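Local coordinates for LYND (Lyngbya aestuarii, PDB 4V1T), which probably catalyses the ATP-dependent cyclodehydration of cysteine residues in a precursor peptide to thiazolines, as one of the YcaO-type heterocyclases, at residues Ile319-Arg323 with Asp719-Pro723; Leu328-Arg333 with Thr537-Ile542; Lys354-Leu358 with Asp724-Asn728; Pro508-Tyr514 with Phe524-Ser529; Leu601-Phe606 with Tyr689-Trp693. One frame throughout, in Å; residues are numbered along the deposited sequence.

Contact 1 of 5, residues Ile319-Arg323 with Asp719-Pro723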
# COMPACT_ATOMS: atom_id res chain seq x y z
N ILE B 319 -25.86 19.24 -13.90
CA ILE B 319 -25.70 17.93 -14.52
C ILE B 319 -26.69 16.93 -13.96
O ILE B 319 -27.48 16.33 -14.70
CB ILE B 319 -24.26 17.40 -14.34
CG1 ILE B 319 -23.33 18.09 -15.35
CG2 ILE B 319 -24.20 15.87 -14.53
CD1 ILE B 319 -21.87 17.64 -15.29
N LEU B 320 -26.66 16.76 -12.64
CA LEU B 320 -27.51 15.78 -11.96
C LEU B 320 -29.00 16.09 -12.12
O LEU B 320 -29.83 15.19 -12.18
CB LEU B 320 -27.14 15.70 -10.49
CG LEU B 320 -25.74 15.10 -10.28
CD1 LEU B 320 -25.09 15.70 -9.04
CD2 LEU B 320 -25.82 13.60 -10.15
N GLN B 321 -29.33 17.38 -12.16
CA GLN B 321 -30.70 17.81 -12.44
C GLN B 321 -31.12 17.27 -13.80
O GLN B 321 -32.19 16.68 -13.93
CB GLN B 321 -30.80 19.35 -12.43
CG GLN B 321 -32.14 19.91 -12.89
CD GLN B 321 -33.27 19.62 -11.91
OE1 GLN B 321 -33.04 19.42 -10.72
NE2 GLN B 321 -34.49 19.60 -12.42
N HIS B 322 -30.26 17.46 -14.80
CA HIS B 322 -30.55 17.01 -16.16
C HIS B 322 -30.59 15.49 -16.25
O HIS B 322 -31.48 14.91 -16.86
CB HIS B 322 -29.52 17.58 -17.13
CG HIS B 322 -29.71 17.14 -18.55
ND1 HIS B 322 -30.83 17.47 -19.28
CD2 HIS B 322 -28.92 16.41 -19.37
CE1 HIS B 322 -30.72 16.95 -20.50
NE2 HIS B 322 -29.58 16.31 -20.58
N ARG B 323 -29.61 14.85 -15.63
CA ARG B 323 -29.48 13.39 -15.70
C ARG B 323 -30.64 12.65 -15.02
O ARG B 323 -31.02 11.56 -15.44
CB ARG B 323 -28.17 12.95 -15.08
CG ARG B 323 -27.88 11.47 -15.21
CD ARG B 323 -26.64 11.09 -14.42
NE ARG B 323 -26.94 10.87 -13.01
CZ ARG B 323 -26.03 10.77 -12.05
NH1 ARG B 323 -24.74 10.89 -12.34
NH2 ARG B 323 -26.40 10.57 -10.80
N ASP B 719 -30.30 7.04 -9.29
CA ASP B 719 -28.87 7.06 -9.48
C ASP B 719 -28.26 8.21 -8.68
O ASP B 719 -28.49 9.38 -8.99
CB ASP B 719 -28.53 7.18 -10.97
CG ASP B 719 -27.02 7.13 -11.23
OD1 ASP B 719 -26.27 6.63 -10.36
OD2 ASP B 719 -26.58 7.61 -12.30
N GLN B 720 -27.48 7.87 -7.67
CA GLN B 720 -26.81 8.85 -6.83
C GLN B 720 -25.36 9.06 -7.24
O GLN B 720 -24.60 9.73 -6.54
CB GLN B 720 -26.86 8.40 -5.37
CG GLN B 720 -28.27 8.23 -4.80
CD GLN B 720 -28.26 7.72 -3.38
OE1 GLN B 720 -27.40 6.92 -2.99
NE2 GLN B 720 -29.21 8.19 -2.58
N THR B 721 -24.96 8.49 -8.37
CA THR B 721 -23.57 8.57 -8.83
C THR B 721 -23.13 10.01 -9.01
O THR B 721 -23.76 10.79 -9.74
CB THR B 721 -23.39 7.82 -10.15
OG1 THR B 721 -23.80 6.45 -9.99
CG2 THR B 721 -21.94 7.86 -10.61
N ARG B 722 -22.03 10.37 -8.35
CA ARG B 722 -21.46 11.71 -8.49
C ARG B 722 -20.30 11.64 -9.48
O ARG B 722 -19.43 10.80 -9.32
CB ARG B 722 -20.98 12.22 -7.13
CG ARG B 722 -21.99 12.04 -6.00
CD ARG B 722 -23.15 13.02 -6.09
NE ARG B 722 -24.21 12.70 -5.14
CZ ARG B 722 -25.20 13.54 -4.81
NH1 ARG B 722 -25.26 14.76 -5.33
NH2 ARG B 722 -26.12 13.16 -3.94
N PRO B 723 -20.30 12.50 -10.52
CA PRO B 723 -19.27 12.39 -11.56
C PRO B 723 -17.84 12.56 -11.05
O PRO B 723 -16.93 11.99 -11.63
CB PRO B 723 -19.61 13.53 -12.53
CG PRO B 723 -21.03 13.86 -12.26
CD PRO B 723 -21.24 13.60 -10.81
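Arg-323 of helix 319-324 meets the Asx turn that Asp-719 starts at the end of strand 716-719, where the chain leaves the antiparallel sheet for the loop to strand 728-733. In that turn Asp-719 OD1 accepts from Thr-721 N at 3.0 Å, and from Thr-721 OG1 as well. The carbonyl of Thr-721 faces the helix, and Arg-323 grips it end-on with two nitrogens: NH1 lies 2.8 Å and NH2 2.9 Å from Thr-721 O, both bonds close to the guanidinium plane. A weak third bond runs from NH2 to Asp-719 O. CG stands anti to the backbone N (chi1 -175°) and the chain bends only at chi3 (83°), which carries the group out to the loop. There Asp-719 OD2 sits 3.1 Å above the centre of the guanidinium, the carboxylate stacked nearly parallel, so this salt bridge is made by charge without an N-H pointing at the oxygen. Leu-320 CD2 lies toward the rim of the opposite face, and Leu-320 CD1 packs 3.8 Å from Arg-722 NH1, itself paired with Glu-436. A leucine in place of Arg-323 would probably leave Thr-721 O without its two donors and Asp-719 OD2 without its stacked charge. With NH1 and NH2 bonded to backbone carbonyls and a carboxylate over one face, the guanidinium is held flat, its charge balanced from above rather than head-on.

Contact 2 of 5, residues Leu328-Arg333 with Thr537-Ile542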
# COMPACT_ATOMS: atom_id res chain seq x y z
N LEU B 328 -32.90 5.53 -17.99
CA LEU B 328 -31.77 4.74 -17.51
C LEU B 328 -31.20 3.80 -18.58
O LEU B 328 -31.89 2.90 -19.06
CB LEU B 328 -32.18 3.92 -16.30
CG LEU B 328 -31.28 4.01 -15.07
CD1 LEU B 328 -31.29 5.42 -14.49
CD2 LEU B 328 -31.75 3.01 -14.03
N LYS B 329 -29.93 4.00 -18.92
CA LYS B 329 -29.23 3.15 -19.87
C LYS B 329 -28.67 1.90 -19.19
O LYS B 329 -27.57 1.93 -18.63
CB LYS B 329 -28.07 3.90 -20.53
CG LYS B 329 -28.48 5.10 -21.37
CD LYS B 329 -27.24 5.75 -21.97
CE LYS B 329 -27.58 6.96 -22.83
NZ LYS B 329 -26.35 7.60 -23.37
N LEU B 330 -29.43 0.80 -19.24
CA LEU B 330 -28.95 -0.48 -18.73
C LEU B 330 -28.50 -1.38 -19.88
O LEU B 330 -29.07 -1.34 -20.96
CB LEU B 330 -30.02 -1.17 -17.89
CG LEU B 330 -30.44 -0.52 -16.56
CD1 LEU B 330 -30.92 -1.59 -15.59
CD2 LEU B 330 -29.32 0.30 -15.92
N GLU B 331 -27.47 -2.18 -19.62
CA GLU B 331 -26.86 -2.99 -20.66
C GLU B 331 -26.15 -4.19 -20.05
O GLU B 331 -25.93 -4.24 -18.85
CB GLU B 331 -25.86 -2.14 -21.46
CG GLU B 331 -24.83 -1.42 -20.60
CD GLU B 331 -23.94 -0.50 -21.41
OE1 GLU B 331 -24.36 0.65 -21.67
OE2 GLU B 331 -22.83 -0.92 -21.78
N SER B 332 -25.77 -5.13 -20.91
CA SER B 332 -25.14 -6.38 -20.50
C SER B 332 -23.79 -6.15 -19.80
O SER B 332 -22.88 -5.53 -20.35
CB SER B 332 -24.93 -7.28 -21.72
OG SER B 332 -24.09 -8.38 -21.40
N ARG B 333 -23.69 -6.68 -18.58
CA ARG B 333 -22.44 -6.65 -17.82
C ARG B 333 -22.03 -8.08 -17.47
O ARG B 333 -22.54 -8.66 -16.52
CB ARG B 333 -22.60 -5.82 -16.55
CG ARG B 333 -22.91 -4.35 -16.80
CD ARG B 333 -21.76 -3.63 -17.48
NE ARG B 333 -22.05 -2.21 -17.69
CZ ARG B 333 -21.30 -1.39 -18.43
NH1 ARG B 333 -20.22 -1.84 -19.04
NH2 ARG B 333 -21.65 -0.12 -18.55
N THR B 537 -20.44 -0.86 -11.83
CA THR B 537 -21.40 -0.47 -12.84
C THR B 537 -22.74 -0.18 -12.17
O THR B 537 -22.95 -0.55 -11.03
CB THR B 537 -21.59 -1.57 -13.90
OG1 THR B 537 -22.39 -2.62 -13.34
CG2 THR B 537 -20.26 -2.14 -14.36
N LEU B 538 -23.64 0.46 -12.90
CA LEU B 538 -24.98 0.74 -12.39
C LEU B 538 -25.71 -0.55 -12.07
O LEU B 538 -26.33 -0.66 -11.03
CB LEU B 538 -25.81 1.54 -13.41
CG LEU B 538 -25.69 3.06 -13.40
CD1 LEU B 538 -26.51 3.64 -14.54
CD2 LEU B 538 -26.12 3.65 -12.06
N GLU B 539 -25.64 -1.51 -12.98
CA GLU B 539 -26.42 -2.74 -12.83
C GLU B 539 -25.87 -3.58 -11.68
O GLU B 539 -26.59 -4.36 -11.07
CB GLU B 539 -26.48 -3.55 -14.13
CG GLU B 539 -25.31 -3.38 -15.08
CD GLU B 539 -25.39 -2.12 -15.93
OE1 GLU B 539 -26.44 -1.89 -16.55
OE2 GLU B 539 -24.39 -1.36 -15.97
N GLU B 540 -24.58 -3.42 -11.40
CA GLU B 540 -23.94 -4.09 -10.28
C GLU B 540 -24.47 -3.52 -8.97
O GLU B 540 -24.79 -4.25 -8.03
CB GLU B 540 -22.43 -3.90 -10.35
CG GLU B 540 -21.61 -5.03 -9.75
CD GLU B 540 -20.11 -4.80 -9.93
OE1 GLU B 540 -19.59 -5.10 -11.03
OE2 GLU B 540 -19.46 -4.30 -8.99
N ALA B 541 -24.56 -2.20 -8.92
CA ALA B 541 -25.04 -1.51 -7.74
C ALA B 541 -26.53 -1.77 -7.50
O ALA B 541 -26.96 -1.94 -6.36
CB ALA B 541 -24.77 -0.02 -7.87
N ILE B 542 -27.31 -1.80 -8.58
CA ILE B 542 -28.74 -2.08 -8.49
C ILE B 542 -28.99 -3.48 -7.95
O ILE B 542 -29.86 -3.67 -7.11
CB ILE B 542 -29.42 -1.92 -9.86
CG1 ILE B 542 -29.44 -0.45 -10.27
CG2 ILE B 542 -30.85 -2.46 -9.81
CD1 ILE B 542 -29.89 -0.22 -11.70
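Arg-333 of the loop 328-333 is shared in a salt-bridge network by two carboxylates, those of Glu-331 and of Glu-539 in the first turn of helix 538-561. Glu-539 takes one N-H from each loop residue: OE2 that of Arg-333 NE at 3.0 Å, nearly straight (166°) and in the guanidinium plane, though from well above the carboxylate plane; OE1 the backbone N-H of Glu-331 at 3.3 Å. The bend at chi2 (-81°) turns the carboxylate to serve both. Glu-331 OE2 adds its charge over one face of the guanidinium. An alanine at Glu-539 would probably leave Arg-333 NE and Glu-331 N without their acceptor and open a gap between loop and helix. Leu-330 CD1 and Leu-328 CD2 both rest on Ile-542 CD1, one helical turn on. Further out, Asp-696 holds the loop by Arg-333 N and Ser-332 OG, just before helix 697-710. Thr-537 is the N-cap: its OG1 accepts from Glu-540 N at 3.0 Å, while its CG2 lies 3.8 Å from Arg-333 CD.

Contact 3 of 5, residues Lys354-Leu358 with Asp724-Asn728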
# COMPACT_ATOMS: atom_id res chain seq x y z
N LYS B 354 -8.59 1.87 -8.70
CA LYS B 354 -9.25 2.93 -9.45
C LYS B 354 -9.73 4.06 -8.54
O LYS B 354 -9.85 5.21 -8.97
CB LYS B 354 -10.42 2.36 -10.25
CG LYS B 354 -11.08 3.34 -11.21
CD LYS B 354 -12.01 2.63 -12.18
CE LYS B 354 -12.84 3.61 -13.00
NZ LYS B 354 -13.96 2.92 -13.71
N TYR B 355 -10.00 3.73 -7.28
CA TYR B 355 -10.62 4.70 -6.37
C TYR B 355 -9.82 4.92 -5.07
O TYR B 355 -10.33 5.53 -4.14
CB TYR B 355 -12.06 4.26 -6.05
CG TYR B 355 -12.94 4.17 -7.28
CD1 TYR B 355 -13.40 5.31 -7.92
CD2 TYR B 355 -13.30 2.94 -7.82
CE1 TYR B 355 -14.19 5.24 -9.05
CE2 TYR B 355 -14.08 2.85 -8.96
CZ TYR B 355 -14.53 4.00 -9.57
OH TYR B 355 -15.32 3.93 -10.70
N GLN B 356 -8.58 4.45 -5.04
CA GLN B 356 -7.68 4.69 -3.90
C GLN B 356 -7.56 6.16 -3.59
O GLN B 356 -7.52 6.56 -2.42
CB GLN B 356 -6.26 4.19 -4.20
CG GLN B 356 -6.13 2.71 -4.43
CD GLN B 356 -4.69 2.26 -4.63
OE1 GLN B 356 -4.34 1.12 -4.33
NE2 GLN B 356 -3.85 3.13 -5.17
N HIS B 357 -7.49 6.97 -4.65
CA HIS B 357 -7.28 8.41 -4.53
C HIS B 357 -8.37 9.12 -3.73
O HIS B 357 -8.18 10.23 -3.23
CB HIS B 357 -7.18 9.05 -5.92
CG HIS B 357 -8.39 8.84 -6.77
ND1 HIS B 357 -9.36 9.80 -6.94
CD2 HIS B 357 -8.79 7.77 -7.50
CE1 HIS B 357 -10.30 9.34 -7.74
NE2 HIS B 357 -9.98 8.11 -8.09
N LEU B 358 -9.53 8.47 -3.61
CA LEU B 358 -10.62 9.03 -2.83
C LEU B 358 -10.34 8.93 -1.32
O LEU B 358 -11.06 9.52 -0.51
CB LEU B 358 -11.93 8.32 -3.17
CG LEU B 358 -12.41 8.50 -4.61
CD1 LEU B 358 -13.71 7.72 -4.80
CD2 LEU B 358 -12.62 9.96 -4.96
N ASP B 724 -17.66 13.35 -10.01
CA ASP B 724 -16.35 13.56 -9.40
C ASP B 724 -15.91 12.35 -8.56
O ASP B 724 -14.75 12.26 -8.14
CB ASP B 724 -16.35 14.83 -8.54
CG ASP B 724 -17.39 14.78 -7.42
OD1 ASP B 724 -18.45 14.17 -7.63
OD2 ASP B 724 -17.14 15.37 -6.36
N ILE B 725 -16.84 11.43 -8.31
CA ILE B 725 -16.55 10.19 -7.59
C ILE B 725 -16.26 9.05 -8.56
O ILE B 725 -15.26 8.35 -8.42
CB ILE B 725 -17.74 9.79 -6.69
CG1 ILE B 725 -17.97 10.85 -5.61
CG2 ILE B 725 -17.51 8.42 -6.05
CD1 ILE B 725 -16.83 11.01 -4.63
N GLY B 726 -17.15 8.88 -9.54
CA GLY B 726 -16.98 7.87 -10.58
C GLY B 726 -17.67 6.57 -10.25
O GLY B 726 -18.48 6.08 -11.03
N LEU B 727 -17.35 6.02 -9.09
CA LEU B 727 -17.99 4.80 -8.60
C LEU B 727 -19.50 4.96 -8.58
O LEU B 727 -20.03 5.91 -8.01
CB LEU B 727 -17.50 4.45 -7.20
CG LEU B 727 -17.98 3.12 -6.62
CD1 LEU B 727 -17.36 1.94 -7.37
CD2 LEU B 727 -17.68 3.03 -5.14
N ASN B 728 -20.20 4.01 -9.20
CA ASN B 728 -21.65 4.07 -9.27
C ASN B 728 -22.29 3.82 -7.91
O ASN B 728 -21.92 2.89 -7.22
CB ASN B 728 -22.18 3.07 -10.28
CG ASN B 728 -21.74 3.39 -11.70
OD1 ASN B 728 -20.96 2.66 -12.30
ND2 ASN B 728 -22.24 4.49 -12.24
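Tyr-355 of helix 348-355 lays its ring against the loop that leads into strand 728-733, with a CH-pi contact at the centre of the packing. Its CB points at the loop, and CG stands anti to the carbonyl carbon (chi1 -60°), which sends the ring across to the backbone of 725-727. CD1 and CE1 present their edge to Ile-725 O, CE1 at 3.3 Å. Over one face comes Leu-727 CB, 4.0 Å from the ring centroid and 18° off the normal; Lys-354 CG lies over the other face. CE2 meets Leu-727 CD1 at 3.8 Å. At the tip, OH rests 3.5 Å from Leu-727 CA and beside the carbonyl carbon of Gly-726, where a CB would jam against Ile-725 O and lie tight on Tyr-355 CE1. The side chain of Leu-727 lies about 5 Å from the bound ADP, so the packing probably backs the nucleotide pocket. Val-425 of helix 413-429 closes over Leu-358, Ile-725 and Leu-727, and Leu-358 CD1 touches Ile-725 CG2 at 4.1 Å.

Contact 4 of 5, residues Pro508-Tyr514 with Phe524-Ser529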
# COMPACT_ATOMS: atom_id res chain seq x y z
N PRO B 508 -40.73 11.64 -2.71
CA PRO B 508 -40.21 12.86 -2.07
C PRO B 508 -38.68 12.82 -1.97
O PRO B 508 -38.11 11.78 -1.67
CB PRO B 508 -40.89 12.87 -0.69
CG PRO B 508 -41.46 11.50 -0.51
CD PRO B 508 -41.71 10.94 -1.86
N THR B 509 -38.04 13.95 -2.25
CA THR B 509 -36.59 14.06 -2.21
C THR B 509 -36.06 13.65 -0.84
O THR B 509 -34.95 13.13 -0.72
CB THR B 509 -36.14 15.50 -2.55
OG1 THR B 509 -36.70 15.89 -3.81
CG2 THR B 509 -34.64 15.59 -2.64
N ALA B 510 -36.88 13.86 0.19
CA ALA B 510 -36.48 13.55 1.56
C ALA B 510 -36.21 12.06 1.77
O ALA B 510 -35.48 11.68 2.70
CB ALA B 510 -37.54 14.04 2.53
N LEU B 511 -36.80 11.22 0.93
CA LEU B 511 -36.59 9.78 1.01
C LEU B 511 -35.40 9.29 0.18
O LEU B 511 -34.84 8.24 0.46
CB LEU B 511 -37.84 9.03 0.54
CG LEU B 511 -38.93 8.77 1.58
CD1 LEU B 511 -40.09 8.06 0.92
CD2 LEU B 511 -38.41 7.93 2.74
N CYS B 512 -35.02 10.08 -0.82
CA CYS B 512 -34.04 9.66 -1.82
C CYS B 512 -32.59 9.96 -1.43
O CYS B 512 -31.68 9.35 -1.98
CB CYS B 512 -34.36 10.32 -3.15
SG CYS B 512 -35.97 9.87 -3.83
N TYR B 513 -32.38 10.90 -0.52
CA TYR B 513 -31.04 11.31 -0.12
C TYR B 513 -30.94 11.53 1.38
O TYR B 513 -31.94 11.82 2.04
CB TYR B 513 -30.65 12.58 -0.86
CG TYR B 513 -30.77 12.46 -2.35
CD1 TYR B 513 -29.76 11.87 -3.11
CD2 TYR B 513 -31.90 12.93 -3.02
CE1 TYR B 513 -29.86 11.76 -4.48
CE2 TYR B 513 -32.02 12.82 -4.39
CZ TYR B 513 -30.99 12.23 -5.11
OH TYR B 513 -31.10 12.12 -6.47
N TYR B 514 -29.73 11.38 1.91
CA TYR B 514 -29.47 11.64 3.32
C TYR B 514 -29.54 13.12 3.63
O TYR B 514 -29.13 13.96 2.82
CB TYR B 514 -28.09 11.12 3.74
CG TYR B 514 -27.89 9.62 3.61
CD1 TYR B 514 -28.82 8.74 4.11
CD2 TYR B 514 -26.77 9.10 2.97
CE1 TYR B 514 -28.65 7.38 4.00
CE2 TYR B 514 -26.59 7.74 2.84
CZ TYR B 514 -27.52 6.89 3.36
OH TYR B 514 -27.34 5.53 3.25
N PHE B 524 -41.52 14.73 7.54
CA PHE B 524 -42.28 13.51 7.31
C PHE B 524 -41.42 12.32 6.92
O PHE B 524 -41.94 11.24 6.64
CB PHE B 524 -43.34 13.74 6.22
CG PHE B 524 -42.76 14.17 4.90
CD1 PHE B 524 -42.26 13.25 4.01
CD2 PHE B 524 -42.73 15.52 4.56
CE1 PHE B 524 -41.72 13.65 2.80
CE2 PHE B 524 -42.20 15.93 3.35
CZ PHE B 524 -41.70 15.00 2.47
N ALA B 525 -40.10 12.50 6.90
CA ALA B 525 -39.20 11.41 6.55
C ALA B 525 -37.75 11.74 6.87
O ALA B 525 -37.37 12.91 6.89
CB ALA B 525 -39.33 11.08 5.07
N ARG B 526 -36.97 10.70 7.14
CA ARG B 526 -35.51 10.77 7.18
C ARG B 526 -34.97 9.73 6.20
O ARG B 526 -35.31 8.54 6.30
CB ARG B 526 -34.97 10.48 8.58
CG ARG B 526 -35.06 11.64 9.54
CD ARG B 526 -34.70 11.21 10.94
NE ARG B 526 -34.95 12.28 11.91
CZ ARG B 526 -34.78 12.17 13.22
NH1 ARG B 526 -34.35 11.03 13.75
NH2 ARG B 526 -35.04 13.21 14.01
N GLY B 527 -34.15 10.17 5.26
CA GLY B 527 -33.56 9.25 4.29
C GLY B 527 -32.76 8.16 4.97
O GLY B 527 -31.88 8.44 5.78
N ASP B 528 -33.08 6.91 4.66
CA ASP B 528 -32.39 5.77 5.25
C ASP B 528 -31.45 5.12 4.24
O ASP B 528 -31.42 5.51 3.06
CB ASP B 528 -33.40 4.74 5.81
CG ASP B 528 -34.34 4.19 4.75
OD1 ASP B 528 -33.93 4.01 3.58
OD2 ASP B 528 -35.50 3.91 5.10
N SER B 529 -30.69 4.14 4.70
CA SER B 529 -29.65 3.51 3.89
C SER B 529 -30.12 2.23 3.21
O SER B 529 -29.36 1.61 2.48
CB SER B 529 -28.42 3.21 4.76
OG SER B 529 -28.71 2.27 5.78
O HOH W 1 -33.29 12.88 3.92
O HOH W 2 -35.21 6.62 2.56
O HOH W 3 -32.08 7.86 1.53
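Phe-524 turns the edge of its ring to Pro-508, CE1 lying 3.7 Å from Pro-508 CB, and Ala-510 CB approaches the same atom obliquely. Its CG stands between the backbone N and the carbonyl carbon (chi1 59°), which carries the ring back over the start of the short helix 509-512. Next, Ala-525 CB fits against Leu-511 CD2 at 4.0 Å and against the methyl of Ala-510. Arg-526 points away and makes a cation-pi contact with Trp-480. At Gly-527 the backbones come closest, and a CB there would fall 2.3 Å from Tyr-513 O, so a side chain has no room. No direct hydrogen bond joins the segments; water does it. Water 1 accepts from Gly-527 N at 3.1 Å and donates to the carbonyls of Ala-510 and Tyr-513. Leu-511 O takes two waters: water 2, 2.7 Å away, also accepts from Asp-528 N, and water 3 donates to Asp-528 O at 2.9 Å. The carboxylate of Asp-528 pairs with Lys-731 on strand 728-733. The edge of the Tyr-514 ring runs past Gly-527 O, and its OH ends 3.0 Å from Ser-529 CB, a side chain about 6 Å from a bound magnesium ion. The whole lies at the end of strand 503-508: strand 491-498 packs against Pro-508 and Tyr-513, helix 454-457 covers Leu-511, and residues 524-529 run on toward strand 532-535.

Contact 5 of 5, residues Leu601-Phe606 with Tyr689-Trp693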
# COMPACT_ATOMS: atom_id res chain seq x y z
N LEU B 601 -40.30 -14.48 -2.16
CA LEU B 601 -39.61 -14.20 -3.41
C LEU B 601 -38.70 -15.35 -3.82
O LEU B 601 -38.30 -15.46 -4.98
CB LEU B 601 -38.81 -12.90 -3.31
CG LEU B 601 -39.57 -11.63 -2.93
CD1 LEU B 601 -38.70 -10.40 -3.12
CD2 LEU B 601 -40.86 -11.49 -3.72
N GLY B 602 -38.37 -16.21 -2.86
CA GLY B 602 -37.59 -17.40 -3.12
C GLY B 602 -36.11 -17.14 -3.32
O GLY B 602 -35.35 -18.05 -3.67
N ILE B 603 -35.69 -15.89 -3.11
CA ILE B 603 -34.28 -15.53 -3.20
C ILE B 603 -33.63 -15.85 -1.86
O ILE B 603 -34.06 -15.34 -0.84
CB ILE B 603 -34.10 -14.03 -3.52
CG1 ILE B 603 -34.76 -13.70 -4.87
CG2 ILE B 603 -32.62 -13.68 -3.53
CD1 ILE B 603 -34.77 -12.22 -5.21
N PRO B 604 -32.59 -16.70 -1.87
CA PRO B 604 -32.07 -17.13 -0.57
C PRO B 604 -31.58 -15.98 0.30
O PRO B 604 -30.83 -15.11 -0.14
CB PRO B 604 -30.92 -18.08 -0.93
CG PRO B 604 -30.71 -17.95 -2.39
CD PRO B 604 -31.92 -17.35 -3.00
N ALA B 605 -32.02 -15.99 1.55
CA ALA B 605 -31.66 -14.99 2.52
C ALA B 605 -31.40 -15.70 3.83
O ALA B 605 -32.12 -16.64 4.19
CB ALA B 605 -32.78 -13.97 2.68
N PHE B 606 -30.38 -15.25 4.55
CA PHE B 606 -29.97 -15.94 5.76
C PHE B 606 -29.63 -15.00 6.90
O PHE B 606 -29.32 -13.83 6.69
CB PHE B 606 -28.76 -16.82 5.45
CG PHE B 606 -29.03 -17.87 4.41
CD1 PHE B 606 -29.52 -19.12 4.78
CD2 PHE B 606 -28.81 -17.61 3.07
CE1 PHE B 606 -29.77 -20.09 3.82
CE2 PHE B 606 -29.06 -18.57 2.11
CZ PHE B 606 -29.54 -19.81 2.49
N TYR B 689 -32.35 -24.76 -2.60
CA TYR B 689 -32.32 -23.44 -3.23
C TYR B 689 -32.07 -23.54 -4.74
O TYR B 689 -30.93 -23.72 -5.18
CB TYR B 689 -31.24 -22.59 -2.57
CG TYR B 689 -31.42 -22.50 -1.07
CD1 TYR B 689 -32.26 -21.55 -0.49
CD2 TYR B 689 -30.74 -23.37 -0.23
CE1 TYR B 689 -32.42 -21.48 0.88
CE2 TYR B 689 -30.89 -23.30 1.14
CZ TYR B 689 -31.73 -22.36 1.69
OH TYR B 689 -31.87 -22.32 3.06
N PRO B 690 -33.13 -23.42 -5.54
CA PRO B 690 -32.98 -23.47 -7.00
C PRO B 690 -32.05 -22.40 -7.55
O PRO B 690 -32.05 -21.27 -7.07
CB PRO B 690 -34.41 -23.24 -7.50
CG PRO B 690 -35.28 -23.76 -6.40
CD PRO B 690 -34.55 -23.44 -5.13
N LYS B 691 -31.28 -22.76 -8.56
CA LYS B 691 -30.31 -21.86 -9.18
C LYS B 691 -31.01 -20.94 -10.18
O LYS B 691 -31.60 -21.41 -11.16
CB LYS B 691 -29.23 -22.70 -9.87
CG LYS B 691 -28.13 -21.91 -10.56
CD LYS B 691 -27.07 -22.86 -11.10
CE LYS B 691 -25.90 -22.12 -11.74
NZ LYS B 691 -24.87 -23.08 -12.23
N ARG B 692 -30.95 -19.64 -9.94
CA ARG B 692 -31.63 -18.66 -10.78
C ARG B 692 -30.76 -17.46 -11.18
O ARG B 692 -31.29 -16.42 -11.59
CB ARG B 692 -32.89 -18.16 -10.08
CG ARG B 692 -33.90 -19.27 -9.81
CD ARG B 692 -35.28 -18.69 -9.55
NE ARG B 692 -35.35 -17.97 -8.28
CZ ARG B 692 -36.42 -17.33 -7.83
NH1 ARG B 692 -37.53 -17.30 -8.56
NH2 ARG B 692 -36.39 -16.70 -6.66
N TRP B 693 -29.45 -17.61 -11.06
CA TRP B 693 -28.51 -16.56 -11.47
C TRP B 693 -27.78 -16.97 -12.74
O TRP B 693 -27.51 -18.15 -12.96
CB TRP B 693 -27.49 -16.27 -10.36
CG TRP B 693 -26.50 -17.38 -10.15
CD1 TRP B 693 -25.32 -17.55 -10.80
CD2 TRP B 693 -26.62 -18.46 -9.22
NE1 TRP B 693 -24.69 -18.68 -10.34
CE2 TRP B 693 -25.46 -19.26 -9.37
CE3 TRP B 693 -27.59 -18.85 -8.29
CZ2 TRP B 693 -25.25 -20.41 -8.62
CZ3 TRP B 693 -27.37 -19.99 -7.54
CH2 TRP B 693 -26.21 -20.76 -7.71
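Phe-606 turns its ring edge toward the face of Tyr-689 in an offset edge-to-face pair, centroids 5.3 Å apart and planes at 60°. CZ of the phenylalanine comes 3.5 Å from Tyr-689 CZ, and its CE1 has the tyrosine OH near its plane at 3.2 Å; that hydroxyl is hydrogen-bonded to Asp-596. Pro-604 CB meets the tyrosine ring obliquely, 3.7 Å from CD1. The third flat group, the guanidinium of Arg-692, offers its edge: NH2 donates to Leu-601 O at 2.8 Å (154°), in the carbonyl plane and on a lone pair. The side chain bends at chi3 (-68°) to bring NH2 there, beside the backbone of Gly-602, and Ile-603 CG1 also lies near it. One loop grips the first residues of strand 605-612 and the loop before them, by rings at one end and by one hydrogen bond to a backbone carbonyl at the other. Around it, helix 630-649 packs on Phe-606, Pro-604 and Tyr-689, helix 538-561 backs Leu-601 and Ile-603, and helix 697-710 touches Leu-601 and Arg-692.

Overall arrangement
Contacts 1 and 3 share the loop between strands 716-719 and 728-733, one taking its first half by charge and backbone carbonyls, the other its second half by buried packing. Contact 3 is the most central, its centre about 6 Å from that of the chain; contacts 1, 2 and 4 are partly buried. Contact 2 touches both: Leu-538 packs on Asp-719, and Ala-541 CB on Asn-728 O. Its more exposed loop relies on a salt-bridge network. Contact 4 meets contact 1 through Gln-720 and Tyr-513, and is joined by apolar packing at one end and water at the other. Contact 5 stands apart yet is buried, an aromatic pair with one arginine bond; helix 538-561 also packs on it.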